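Side-chain contacts in DNA polymerase (Pyrobaculum calidifontis, PDB 5MDN), which probably catalyses template-directed DNA synthesis, adding deoxyribonucleotides from their triphosphates to a growing DNA strand and releasing diphosphate: residues Y332-D335 against D336-S339; A464-F468 against I469-L473; L635-V638 against E639-K643; F670-D673 against D674-I677; Q750-P753 against A754-I758. All blocks are in the same frame, centred on the assembly; numbering follows the deposited sequence.

Contact 1 (Y332-D335 against D336-S339); sequences YVLD and DVRS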
loop_
_atom_site.group_PDB
_atom_site.type_symbol
_atom_site.label_atom_id
_atom_site.label_comp_id
_atom_site.label_asym_id
_atom_site.label_seq_id
_atom_site.Cartn_x
_atom_site.Cartn_y
_atom_site.Cartn_z
ATOM N N TYR A 332 -17.478 2.239 20.740
ATOM C CA TYR A 332 -16.958 2.665 19.446
ATOM C C TYR A 332 -15.464 2.375 19.349
ATOM O O TYR A 332 -14.980 1.870 18.330
ATOM C CB TYR A 332 -17.242 4.154 19.237
ATOM C CG TYR A 332 -16.622 4.752 17.990
ATOM C CD1 TYR A 332 -17.182 4.535 16.736
ATOM C CD2 TYR A 332 -15.483 5.544 18.071
ATOM C CE1 TYR A 332 -16.616 5.083 15.597
ATOM C CE2 TYR A 332 -14.913 6.095 16.940
ATOM C CZ TYR A 332 -15.484 5.861 15.705
ATOM O OH TYR A 332 -14.922 6.406 14.574
ATOM N N VAL A 333 -14.718 2.702 20.406
ATOM C CA VAL A 333 -13.282 2.444 20.419
ATOM C C VAL A 333 -13.004 0.942 20.435
ATOM O O VAL A 333 -12.074 0.467 19.772
ATOM C CB VAL A 333 -12.633 3.168 21.613
ATOM C CG1 VAL A 333 -11.229 2.671 21.847
ATOM C CG2 VAL A 333 -12.638 4.669 21.386
ATOM N N LEU A 334 -13.806 0.169 21.178
ATOM C CA LEU A 334 -13.603 -1.279 21.207
ATOM C C LEU A 334 -13.917 -1.914 19.859
ATOM O O LEU A 334 -13.201 -2.818 19.413
ATOM C CB LEU A 334 -14.452 -1.935 22.299
ATOM C CG LEU A 334 -13.930 -2.008 23.738
ATOM C CD1 LEU A 334 -12.519 -2.583 23.767
ATOM C CD2 LEU A 334 -13.982 -0.670 24.442
ATOM N N ASP A 335 -14.983 -1.462 19.195
ATOM C CA ASP A 335 -15.290 -1.984 17.869
ATOM C C ASP A 335 -14.207 -1.623 16.860
ATOM O O ASP A 335 -13.987 -2.363 15.896
ATOM C CB ASP A 335 -16.654 -1.474 17.405
ATOM C CG ASP A 335 -17.803 -2.143 18.135
ATOM O OD1 ASP A 335 -17.606 -3.264 18.651
ATOM O OD2 ASP A 335 -18.903 -1.553 18.193
ATOM N N ASP A 336 -13.529 -0.490 17.057
ATOM C CA ASP A 336 -12.382 -0.154 16.219
ATOM C C ASP A 336 -11.256 -1.167 16.396
ATOM O O ASP A 336 -10.785 -1.769 15.425
ATOM C CB ASP A 336 -11.892 1.259 16.540
ATOM C CG ASP A 336 -12.715 2.335 15.859
ATOM O OD1 ASP A 336 -13.371 2.030 14.843
ATOM O OD2 ASP A 336 -12.698 3.490 16.333
ATOM N N VAL A 337 -10.807 -1.363 17.640
ATOM C CA VAL A 337 -9.653 -2.226 17.885
ATOM C C VAL A 337 -9.991 -3.689 17.614
ATOM O O VAL A 337 -9.125 -4.460 17.183
ATOM C CB VAL A 337 -9.117 -2.012 19.315
ATOM C CG1 VAL A 337 -10.079 -2.572 20.359
ATOM C CG2 VAL A 337 -7.734 -2.630 19.466
ATOM N N ARG A 338 -11.240 -4.101 17.851
ATOM C CA ARG A 338 -11.634 -5.465 17.511
ATOM C C ARG A 338 -11.632 -5.677 16.003
ATOM O O ARG A 338 -11.250 -6.750 15.521
ATOM C CB ARG A 338 -13.004 -5.791 18.105
ATOM C CG ARG A 338 -12.947 -6.210 19.568
ATOM C CD ARG A 338 -14.203 -5.815 20.328
ATOM N NE ARG A 338 -14.485 -6.736 21.427
ATOM C CZ ARG A 338 -15.299 -6.464 22.441
ATOM N NH1 ARG A 338 -15.914 -5.290 22.504
ATOM N NH2 ARG A 338 -15.496 -7.363 23.396
ATOM N N SER A 339 -12.066 -4.670 15.240
ATOM C CA SER A 339 -11.964 -4.749 13.786
ATOM C C SER A 339 -10.508 -4.732 13.333
ATOM O O SER A 339 -10.137 -5.443 12.390
ATOM C CB SER A 339 -12.741 -3.600 13.145
ATOM O OG SER A 339 -14.129 -3.716 13.404
#

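Contact 2 (A464-F468 against I469-L473); sequences APTGF and IPAVL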
loop_
_atom_site.group_PDB
_atom_site.type_symbol
_atom_site.label_atom_id
_atom_site.label_comp_id
_atom_site.label_asym_id
_atom_site.label_seq_id
_atom_site.Cartn_x
_atom_site.Cartn_y
_atom_site.Cartn_z
ATOM N N ALA A 464 18.694 -15.382 -27.427
ATOM C CA ALA A 464 20.009 -15.736 -26.892
ATOM C C ALA A 464 20.139 -16.325 -25.542
ATOM O O ALA A 464 19.727 -17.428 -25.314
ATOM C CB ALA A 464 20.948 -14.546 -27.083
ATOM N N PRO A 465 20.819 -15.615 -24.676
ATOM C CA PRO A 465 21.023 -15.933 -23.287
ATOM C C PRO A 465 19.897 -15.206 -22.605
ATOM O O PRO A 465 19.740 -14.043 -22.799
ATOM C CB PRO A 465 22.323 -15.248 -23.005
ATOM C CG PRO A 465 22.292 -14.067 -23.878
ATOM C CD PRO A 465 21.600 -14.471 -25.120
ATOM N N THR A 466 19.135 -15.890 -21.787
ATOM C CA THR A 466 18.008 -15.321 -21.102
ATOM C C THR A 466 18.289 -14.014 -20.406
ATOM O O THR A 466 19.286 -13.833 -19.794
ATOM C CB THR A 466 17.412 -16.311 -20.109
ATOM O OG1 THR A 466 18.234 -16.331 -18.986
ATOM C CG2 THR A 466 17.474 -17.646 -20.606
ATOM N N GLY A 467 17.403 -13.072 -20.557
ATOM C CA GLY A 467 17.568 -11.773 -19.984
ATOM C C GLY A 467 17.379 -11.743 -18.514
ATOM O O GLY A 467 16.959 -12.656 -17.923
ATOM N N PHE A 468 17.655 -10.626 -17.923
ATOM C CA PHE A 468 17.573 -10.495 -16.471
ATOM C C PHE A 468 16.138 -10.638 -15.981
ATOM O O PHE A 468 15.852 -11.459 -15.102
ATOM C CB PHE A 468 18.164 -9.156 -16.030
ATOM C CG PHE A 468 17.993 -8.874 -14.564
ATOM C CD1 PHE A 468 18.460 -9.767 -13.615
ATOM C CD2 PHE A 468 17.362 -7.718 -14.136
ATOM C CE1 PHE A 468 18.303 -9.513 -12.265
ATOM C CE2 PHE A 468 17.201 -7.457 -12.788
ATOM C CZ PHE A 468 17.671 -8.355 -11.852
ATOM N N ILE A 469 15.220 -9.840 -16.536
ATOM C CA ILE A 469 13.824 -9.907 -16.093
ATOM C C ILE A 469 13.201 -11.262 -16.379
ATOM O O ILE A 469 12.513 -11.798 -15.495
ATOM C CB ILE A 469 13.024 -8.734 -16.685
ATOM C CG1 ILE A 469 13.600 -7.402 -16.202
ATOM C CG2 ILE A 469 11.554 -8.846 -16.307
ATOM C CD1 ILE A 469 13.573 -7.237 -14.698
ATOM N N PRO A 470 13.373 -11.879 -17.557
ATOM C CA PRO A 470 12.853 -13.246 -17.719
ATOM C C PRO A 470 13.431 -14.232 -16.719
ATOM O O PRO A 470 12.686 -15.050 -16.168
ATOM C CB PRO A 470 13.244 -13.598 -19.160
ATOM C CG PRO A 470 13.304 -12.291 -19.853
ATOM C CD PRO A 470 13.853 -11.330 -18.840
ATOM N N ALA A 471 14.736 -14.157 -16.443
ATOM C CA ALA A 471 15.345 -15.078 -15.488
ATOM C C ALA A 471 14.704 -14.959 -14.110
ATOM O O ALA A 471 14.539 -15.962 -13.406
ATOM C CB ALA A 471 16.852 -14.827 -15.403
ATOM N N VAL A 472 14.340 -13.739 -13.705
ATOM C CA VAL A 472 13.710 -13.537 -12.401
ATOM C C VAL A 472 12.307 -14.130 -12.386
ATOM O O VAL A 472 11.920 -14.833 -11.443
ATOM C CB VAL A 472 13.692 -12.041 -12.043
ATOM C CG1 VAL A 472 12.886 -11.809 -10.776
ATOM C CG2 VAL A 472 15.110 -11.520 -11.887
ATOM N N LEU A 473 11.525 -13.853 -13.431
ATOM C CA LEU A 473 10.177 -14.401 -13.510
ATOM C C LEU A 473 10.208 -15.921 -13.561
ATOM O O LEU A 473 9.387 -16.586 -12.918
ATOM C CB LEU A 473 9.464 -13.851 -14.741
ATOM C CG LEU A 473 9.263 -12.340 -14.737
ATOM C CD1 LEU A 473 8.907 -11.839 -16.129
ATOM C CD2 LEU A 473 8.201 -11.955 -13.728
#

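Contact 3 (L635-V638 against E639-K643); sequences LNVV and ELILK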
loop_
_atom_site.group_PDB
_atom_site.type_symbol
_atom_site.label_atom_id
_atom_site.label_comp_id
_atom_site.label_asym_id
_atom_site.label_seq_id
_atom_site.Cartn_x
_atom_site.Cartn_y
_atom_site.Cartn_z
ATOM N N LEU A 635 -24.255 6.329 -3.002
ATOM C CA LEU A 635 -24.661 4.974 -2.656
ATOM C C LEU A 635 -26.187 4.923 -2.649
ATOM O O LEU A 635 -26.838 5.904 -3.021
ATOM C CB LEU A 635 -24.076 4.555 -1.300
ATOM C CG LEU A 635 -22.644 3.999 -1.273
ATOM C CD1 LEU A 635 -21.630 5.035 -1.753
ATOM C CD2 LEU A 635 -22.280 3.524 0.124
ATOM N N ASN A 636 -26.778 3.795 -2.258
ATOM C CA ASN A 636 -28.230 3.629 -2.330
ATOM C C ASN A 636 -28.696 3.689 -3.783
ATOM O O ASN A 636 -29.244 2.711 -4.298
ATOM C CB ASN A 636 -28.962 4.684 -1.489
ATOM C CG ASN A 636 -29.235 4.221 -0.073
ATOM O OD1 ASN A 636 -30.264 3.605 0.206
ATOM N ND2 ASN A 636 -28.315 4.527 0.835
ATOM N N VAL A 637 -28.483 4.833 -4.448
ATOM C CA VAL A 637 -28.774 4.945 -5.880
ATOM C C VAL A 637 -28.050 3.850 -6.653
ATOM O O VAL A 637 -28.650 3.134 -7.462
ATOM C CB VAL A 637 -28.401 6.345 -6.403
ATOM C CG1 VAL A 637 -28.201 6.315 -7.914
ATOM C CG2 VAL A 637 -29.489 7.347 -6.045
ATOM N N VAL A 638 -26.742 3.710 -6.418
ATOM C CA VAL A 638 -25.998 2.608 -7.019
ATOM C C VAL A 638 -26.585 1.273 -6.577
ATOM O O VAL A 638 -26.775 0.360 -7.390
ATOM C CB VAL A 638 -24.502 2.721 -6.670
ATOM C CG1 VAL A 638 -23.779 1.432 -7.012
ATOM C CG2 VAL A 638 -23.873 3.896 -7.406
ATOM N N GLU A 639 -26.888 1.142 -5.283
ATOM C CA GLU A 639 -27.441 -0.107 -4.771
ATOM C C GLU A 639 -28.858 -0.354 -5.277
ATOM O O GLU A 639 -29.254 -1.511 -5.457
ATOM C CB GLU A 639 -27.409 -0.104 -3.244
ATOM C CG GLU A 639 -27.689 -1.457 -2.614
ATOM C CD GLU A 639 -27.162 -1.559 -1.196
ATOM O OE1 GLU A 639 -26.514 -0.598 -0.730
ATOM O OE2 GLU A 639 -27.398 -2.601 -0.549
ATOM N N LEU A 640 -29.634 0.707 -5.514
ATOM C CA LEU A 640 -30.968 0.524 -6.079
ATOM C C LEU A 640 -30.892 0.076 -7.533
ATOM O O LEU A 640 -31.658 -0.796 -7.961
ATOM C CB LEU A 640 -31.779 1.815 -5.964
ATOM C CG LEU A 640 -32.347 2.186 -4.592
ATOM C CD1 LEU A 640 -32.825 3.627 -4.597
ATOM C CD2 LEU A 640 -33.474 1.246 -4.202
ATOM N N ILE A 641 -29.978 0.664 -8.307
ATOM C CA ILE A 641 -29.842 0.298 -9.714
ATOM C C ILE A 641 -29.317 -1.127 -9.850
ATOM O O ILE A 641 -29.787 -1.898 -10.694
ATOM C CB ILE A 641 -28.941 1.313 -10.441
ATOM C CG1 ILE A 641 -29.621 2.682 -10.487
ATOM C CG2 ILE A 641 -28.615 0.837 -11.847
ATOM C CD1 ILE A 641 -28.680 3.827 -10.757
ATOM N N LEU A 642 -28.346 -1.504 -9.014
ATOM C CA LEU A 642 -27.745 -2.829 -9.121
ATOM C C LEU A 642 -28.693 -3.936 -8.682
ATOM O O LEU A 642 -28.537 -5.079 -9.125
ATOM C CB LEU A 642 -26.457 -2.898 -8.296
ATOM C CG LEU A 642 -25.246 -2.143 -8.845
ATOM C CD1 LEU A 642 -24.113 -2.147 -7.832
ATOM C CD2 LEU A 642 -24.799 -2.748 -10.165
ATOM N N LYS A 643 -29.667 -3.630 -7.828
ATOM C CA LYS A 643 -30.617 -4.625 -7.353
ATOM C C LYS A 643 -31.915 -4.637 -8.148
ATOM O O LYS A 643 -32.773 -5.487 -7.892
ATOM C CB LYS A 643 -30.920 -4.403 -5.868
ATOM C CG LYS A 643 -29.740 -4.677 -4.953
ATOM C CD LYS A 643 -30.126 -4.594 -3.485
ATOM C CE LYS A 643 -28.909 -4.810 -2.599
ATOM N NZ LYS A 643 -29.183 -4.477 -1.176
#

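Contact 4 (F670-D673 against D674-I677); sequences FDLD and DLII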
loop_
_atom_site.group_PDB
_atom_site.type_symbol
_atom_site.label_atom_id
_atom_site.label_comp_id
_atom_site.label_asym_id
_atom_site.label_seq_id
_atom_site.Cartn_x
_atom_site.Cartn_y
_atom_site.Cartn_z
ATOM N N PHE A 670 -33.818 16.262 8.842
ATOM C CA PHE A 670 -32.456 15.798 8.651
ATOM C C PHE A 670 -31.685 15.802 9.968
ATOM O O PHE A 670 -32.020 16.516 10.917
ATOM C CB PHE A 670 -31.741 16.671 7.620
ATOM C CG PHE A 670 -31.787 18.138 7.933
ATOM C CD1 PHE A 670 -30.901 18.698 8.842
ATOM C CD2 PHE A 670 -32.729 18.956 7.335
ATOM C CE1 PHE A 670 -30.950 20.045 9.138
ATOM C CE2 PHE A 670 -32.783 20.304 7.626
ATOM C CZ PHE A 670 -31.891 20.849 8.529
ATOM N N ASP A 671 -30.643 14.978 10.013
ATOM C CA ASP A 671 -29.610 15.107 11.027
ATOM C C ASP A 671 -28.565 16.073 10.487
ATOM O O ASP A 671 -28.160 15.967 9.325
ATOM C CB ASP A 671 -28.982 13.752 11.357
ATOM C CG ASP A 671 -27.962 13.838 12.478
ATOM O OD1 ASP A 671 -27.822 14.920 13.086
ATOM O OD2 ASP A 671 -27.296 12.817 12.754
ATOM N N LEU A 672 -28.139 17.018 11.326
ATOM C CA LEU A 672 -27.269 18.081 10.838
ATOM C C LEU A 672 -25.915 17.544 10.392
ATOM O O LEU A 672 -25.345 18.057 9.423
ATOM C CB LEU A 672 -27.088 19.152 11.912
ATOM C CG LEU A 672 -26.425 20.450 11.451
ATOM C CD1 LEU A 672 -27.368 21.241 10.559
ATOM C CD2 LEU A 672 -25.984 21.286 12.643
ATOM N N ASP A 673 -25.409 16.501 11.058
ATOM C CA ASP A 673 -24.111 15.926 10.708
ATOM C C ASP A 673 -24.018 15.586 9.226
ATOM O O ASP A 673 -22.954 15.729 8.611
ATOM C CB ASP A 673 -23.845 14.682 11.555
ATOM C CG ASP A 673 -23.702 15.001 13.030
ATOM O OD1 ASP A 673 -23.229 16.110 13.357
ATOM O OD2 ASP A 673 -24.063 14.143 13.861
ATOM N N ASP A 674 -25.122 15.128 8.633
ATOM C CA ASP A 674 -25.107 14.739 7.228
ATOM C C ASP A 674 -24.961 15.933 6.290
ATOM O O ASP A 674 -24.668 15.739 5.105
ATOM C CB ASP A 674 -26.378 13.960 6.891
ATOM C CG ASP A 674 -26.548 12.724 7.754
ATOM O OD1 ASP A 674 -25.564 11.972 7.921
ATOM O OD2 ASP A 674 -27.666 12.506 8.267
ATOM N N LEU A 675 -25.167 17.156 6.782
ATOM C CA LEU A 675 -25.097 18.344 5.942
ATOM C C LEU A 675 -23.730 19.023 5.947
ATOM O O LEU A 675 -23.514 19.940 5.149
ATOM C CB LEU A 675 -26.167 19.354 6.372
ATOM C CG LEU A 675 -27.622 18.875 6.320
ATOM C CD1 LEU A 675 -28.574 20.045 6.501
ATOM C CD2 LEU A 675 -27.910 18.143 5.017
ATOM N N ILE A 676 -22.808 18.607 6.820
ATOM C CA ILE A 676 -21.496 19.246 6.889
ATOM C C ILE A 676 -20.666 18.881 5.665
ATOM O O ILE A 676 -20.659 17.728 5.209
ATOM C CB ILE A 676 -20.770 18.868 8.194
ATOM C CG1 ILE A 676 -21.318 19.668 9.380
ATOM C CG2 ILE A 676 -19.266 19.076 8.075
ATOM C CD1 ILE A 676 -22.591 19.162 9.969
ATOM N N ILE A 677 -19.961 19.873 5.124
ATOM C CA ILE A 677 -19.075 19.712 3.976
ATOM C C ILE A 677 -17.643 19.933 4.451
ATOM O O ILE A 677 -17.313 21.009 4.964
ATOM C CB ILE A 677 -19.440 20.688 2.847
ATOM C CG1 ILE A 677 -20.926 20.565 2.496
ATOM C CG2 ILE A 677 -18.577 20.436 1.623
ATOM C CD1 ILE A 677 -21.430 21.651 1.575
#

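Contact 5 (Q750-P753 against A754-I758); sequences QVIP and AALRI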
loop_
_atom_site.group_PDB
_atom_site.type_symbol
_atom_site.label_atom_id
_atom_site.label_comp_id
_atom_site.label_asym_id
_atom_site.label_seq_id
_atom_site.Cartn_x
_atom_site.Cartn_y
_atom_site.Cartn_z
ATOM N N GLN A 750 -26.279 19.383 -5.265
ATOM C CA GLN A 750 -25.564 18.141 -4.959
ATOM C C GLN A 750 -26.433 16.891 -4.839
ATOM O O GLN A 750 -26.092 15.871 -5.445
ATOM C CB GLN A 750 -24.655 18.265 -3.738
ATOM C CG GLN A 750 -23.282 18.687 -4.209
ATOM C CD GLN A 750 -22.934 17.996 -5.538
ATOM O OE1 GLN A 750 -22.963 16.767 -5.648
ATOM N NE2 GLN A 750 -22.635 18.794 -6.561
ATOM N N VAL A 751 -27.528 16.923 -4.076
ATOM C CA VAL A 751 -28.298 15.693 -3.895
ATOM C C VAL A 751 -28.824 15.201 -5.240
ATOM O O VAL A 751 -28.825 13.995 -5.518
ATOM C CB VAL A 751 -29.433 15.900 -2.874
ATOM C CG1 VAL A 751 -30.440 14.763 -2.951
ATOM C CG2 VAL A 751 -28.866 15.971 -1.464
ATOM N N ILE A 752 -29.262 16.116 -6.099
ATOM C CA ILE A 752 -29.648 15.739 -7.459
ATOM C C ILE A 752 -28.389 15.421 -8.271
ATOM O O ILE A 752 -28.328 14.343 -8.880
ATOM C CB ILE A 752 -30.525 16.817 -8.124
ATOM C CG1 ILE A 752 -32.012 16.527 -7.901
ATOM C CG2 ILE A 752 -30.257 16.903 -9.621
ATOM C CD1 ILE A 752 -32.422 16.406 -6.448
ATOM N N PRO A 753 -27.364 16.293 -8.325
ATOM C CA PRO A 753 -26.159 15.942 -9.104
ATOM C C PRO A 753 -25.457 14.672 -8.647
ATOM O O PRO A 753 -24.851 13.988 -9.482
ATOM C CB PRO A 753 -25.260 17.174 -8.933
ATOM C CG PRO A 753 -26.203 18.276 -8.714
ATOM C CD PRO A 753 -27.313 17.703 -7.893
ATOM N N ALA A 754 -25.500 14.334 -7.355
ATOM C CA ALA A 754 -24.899 13.077 -6.921
ATOM C C ALA A 754 -25.642 11.891 -7.519
ATOM O O ALA A 754 -25.021 10.930 -7.988
ATOM C CB ALA A 754 -24.879 12.988 -5.396
ATOM N N ALA A 755 -26.975 11.943 -7.512
ATOM C CA ALA A 755 -27.756 10.931 -8.211
ATOM C C ALA A 755 -27.572 11.035 -9.718
ATOM O O ALA A 755 -27.611 10.017 -10.418
ATOM C CB ALA A 755 -29.234 11.060 -7.844
ATOM N N LEU A 756 -27.377 12.253 -10.235
ATOM C CA LEU A 756 -27.139 12.436 -11.662
ATOM C C LEU A 756 -25.742 12.023 -12.097
ATOM O O LEU A 756 -25.493 11.950 -13.304
ATOM C CB LEU A 756 -27.378 13.892 -12.066
ATOM C CG LEU A 756 -28.811 14.418 -12.012
ATOM C CD1 LEU A 756 -28.898 15.717 -12.787
ATOM C CD2 LEU A 756 -29.791 13.391 -12.558
ATOM N N ARG A 757 -24.817 11.768 -11.170
ATOM C CA ARG A 757 -23.566 11.168 -11.612
ATOM C C ARG A 757 -23.758 9.715 -12.021
ATOM O O ARG A 757 -22.877 9.142 -12.673
ATOM C CB ARG A 757 -22.483 11.282 -10.539
ATOM C CG ARG A 757 -21.085 11.129 -11.123
ATOM C CD ARG A 757 -19.974 11.139 -10.090
ATOM N NE ARG A 757 -18.691 10.883 -10.742
ATOM C CZ ARG A 757 -17.515 10.871 -10.126
ATOM N NH1 ARG A 757 -17.439 11.097 -8.821
ATOM N NH2 ARG A 757 -16.410 10.633 -10.820
ATOM N N ILE A 758 -24.896 9.120 -11.674
ATOM C CA ILE A 758 -25.319 7.868 -12.280
ATOM C C ILE A 758 -26.617 8.163 -13.014
ATOM O O ILE A 758 -27.702 7.752 -12.590
ATOM C CB ILE A 758 -25.493 6.736 -11.250
ATOM C CG1 ILE A 758 -24.254 6.620 -10.364
ATOM C CG2 ILE A 758 -25.731 5.425 -11.963
ATOM C CD1 ILE A 758 -24.368 7.356 -9.051
#

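Contact 1 (Y332-D335 against D336-S339)
Asp336 meets Tyr332 one helical turn earlier: carboxylate oxygen OD2 lies 3.5 Å from Tyr332 CE2, over one face of the ring and displaced toward its rim. The ring and carboxylate planes are inclined at 71°, so an oxygen rests above the ring and the two flat groups do not stack. Tyr332 holds its CG opposite the backbone N (chi1 174°), which carries the ring outward and slightly forward, where the Asp336 carboxylate reaches its face. The backbones are tied as well, Asp336 N donating to Tyr332 O at 3.0 Å. Further along, Asp335 O is gripped twice by Ser339. The hydroxyl OG donates at 2.8 Å to Asp335 O, nearly along the C=O axis, while Ser339 N reaches the same oxygen at 3.1 Å from above the carbonyl plane. On another side of the helix, Arg338 folds back so that NH1 comes 3.7 Å from Leu334 CB, the guanidinium approaching obliquely, and Leu334 CD1 runs alongside Val337 CG1 at 4.2 Å. In the second shell, one guanidinium, that of Arg308, forms a salt bridge with Asp336 OD1 and weakly contacts Ser339 OG. Asp336 and the magnesium-binding Asp169 are a close pair of like charges, side chains about 3 Å apart, whose repulsion Arg308 and a magnesium ion about 5 Å from Asp336 would probably offset. A tyrosine and an aspartate four residues apart on a helix here are consistent with the Exo III motif of the RNase H-like 3'-5' exonuclease domain in family B polymerases.

Contact 2 (A464-F468 against I469-L473)
This is a contact across the first turn of helix 468-486, where the loop after strand 460-462 passes into the helix with Gly467 as N-cap. The helix and the following one, 495-512, are consistent with the long helical pair that forms the fingers of family B polymerases. The main side-chain evidence is Phe468 against Val472, four residues on: methyl CG2 of Val472 sits over the face of the Phe468 ring, 4.2 Å from its centroid and 26° off the ring normal, a CH-pi contact. With chi1 at 174°, Phe468 turns its ring outward beside its own carbonyl carbon, where Val472 CG2 can cover a face. Ile469 adds CD1, 3.9 Å from Phe468 CD2, in an oblique crossing. The ring also meets Trp525 and touches Ala382 of helix 370-384, which places this turn against neighbouring helical structure. Replacing Phe468 by an alanine would remove the ring, and Val472 CG2 and Ile469 CD1 would probably be left beside a gap where Trp525 had lost its aromatic neighbour. Gly467 brings no side chain to the cap; instead, amides at the helix start are taken by outside groups, Phe468 N by Asp437 OD2 and Ile469 N by Ser435 OG. Pro470, which has no N-H to offer, suits a first turn, and its CD packs 3.5 Å from Gly467 O. Val472 N donates to Phe468 O at 3.1 Å, and Ala471 N to Gly467 O with an N-H...O angle of 158°.

Contact 3 (L635-V638 against E639-K643)
Val637 and Ile641 lie side by side on one face of helix 628-643, pointing the same way, with Val637 CG1 at 3.8 Å from Ile641 CD1. The branch doing the touching follows from the torsions: in Val637, chi1 of 159° sends CG1 away from the backbone N and forward along the helix, while Ile641 holds CG1 beside its own N (chi1 -66°) and runs back toward the earlier turn, ending in CD1. One residue on, the pattern recurs. Val638 CG1 meets Leu642 CD1 at 3.7 Å, the two side chains again parallel in direction, the leucine extended at chi2. Both pairs sit over regular i to i+4 backbone bonds, Ile641 N to Val637 O and Leu642 N to Val638 O, each 2.9 Å. These are successive apolar ridges of an alpha-helix in the C-terminal part of the polymerase, a position consistent with the thumb. Ile641 also meets Val654 of helix 647-666, Val638 and Leu642 meet Ala606 of strand 605-609, and Ile758 touches Val637, Val638 and Ile641. Within the second segment, Lys643 reaches back with every side-chain torsion beyond chi1 extended, and its NZ forms a salt bridge to Glu639 OE2 at 2.7 Å, using the anti lone pair of that oxygen. Leu640 turns elsewhere, onto Arg653 and Tyr657 of helix 647-666.

Contact 4 (F670-D673 against D674-I677)
Asp674 meets Asp671 first through the backbone, its N donating to Asp671 O at 3.2 Å from well above the carbonyl plane, with an N-H...O angle of 142°. Its side chain turns back the same way: OD2 of Asp674 comes within 3.6 Å of Asp671 CB. The two carboxylates are then close as well, OD2 to OD2 at 4.5 Å, two like charges whose proximity is probably somewhat unfavourable, though Asp671 is exposed to solvent. Leu675 follows with the main apolar contact. Its CD1 stands over one face of the Phe670 ring, displaced toward the rim, 3.7 Å from the centroid and 21° off the normal, a CH-pi contact in which the two side chains cross at about a right angle. Phe670 sets its CG between its backbone N and carbonyl carbon (chi1 54°), bringing the ring toward the leucine. Leu675 N donates to Leu672 O at 2.8 Å, again from above the carbonyl plane. Bonds from each residue to the one three before it are those of overlapping beta-turns, here in the loop between helices 647-666 and 693-697. The ring of Phe670 also rests on Arg664 and Leu665 of the first helix, and Leu675 touches Tyr746 of helix 743-756. Ile676 continues the run with a weak bond from its N to Asp673 O at 3.4 Å, while its CD1 swings back to 4.3 Å from Leu672 CG. Beyond, it packs on Val717 of strand 716-718, and Ile677 leads the chain on to a backbone hydrogen bond with Tyr716.

Contact 5 (Q750-P753 against A754-I758)
Ile752 O accepts Leu756 N at 2.7 Å, with a C=O...N angle of 162°, and this turn also carries the main side-chain contact. An apparently shorter bond, Ala754 N to Gln750 O, is modelled at 2.5 Å, but its exact length is doubtful at this resolution. Leu756 and Ile752 lie side by side and point the same way, methyl CG2 of Ile752 touching Leu756 CD1 at 3.6 Å. Leu756 keeps its CG beside its own N (chi1 -68°), so the branch runs back over the preceding turn to reach that methyl. A serine in place of Leu756 would lack the branched end, and Ile752 CG2 would probably lose its partner, leaving a gap on the side where Leu756 also touches Val764. The setting is the last turns of helix 743-756, kinked where the N of Gln750 and that of Pro753, a proline without N-H, make no bond to the turn before. The bonds around it are uneven: Ala755 N to Val751 O (3.4 Å) is weak, as is Arg757 N to Pro753 O, bent to 121°, while Leu756 N between them is firmly held. Outside, Ile752 and Ala755 share Val658 of helix 647-666.

In the fold
Along the chain the contacts come in series, 1 to 5, each local to one turn or a short loop. Contact 1, on helix 326-356, belongs to the metal-bearing exonuclease side, while contact 2, at the start of helix 468-486, lies across the chain's centre. Contacts 3, 4 and 5 gather in the C-terminal region, about 48 to 58 Å from contact 2 between centres. Contacts 3 and 5 touch directly: Ile641 CD1 packs 3.6 Å from Ile758 CG2, joining helix 628-643 to the C-terminal part of helix 743-756. Contact 4 stays about 7 Å from contact 5 by nearest atoms, and helix 647-666 packs against all three. The five thus sample the exonuclease, the probable fingers and one packed C-terminal unit, probably the thumb.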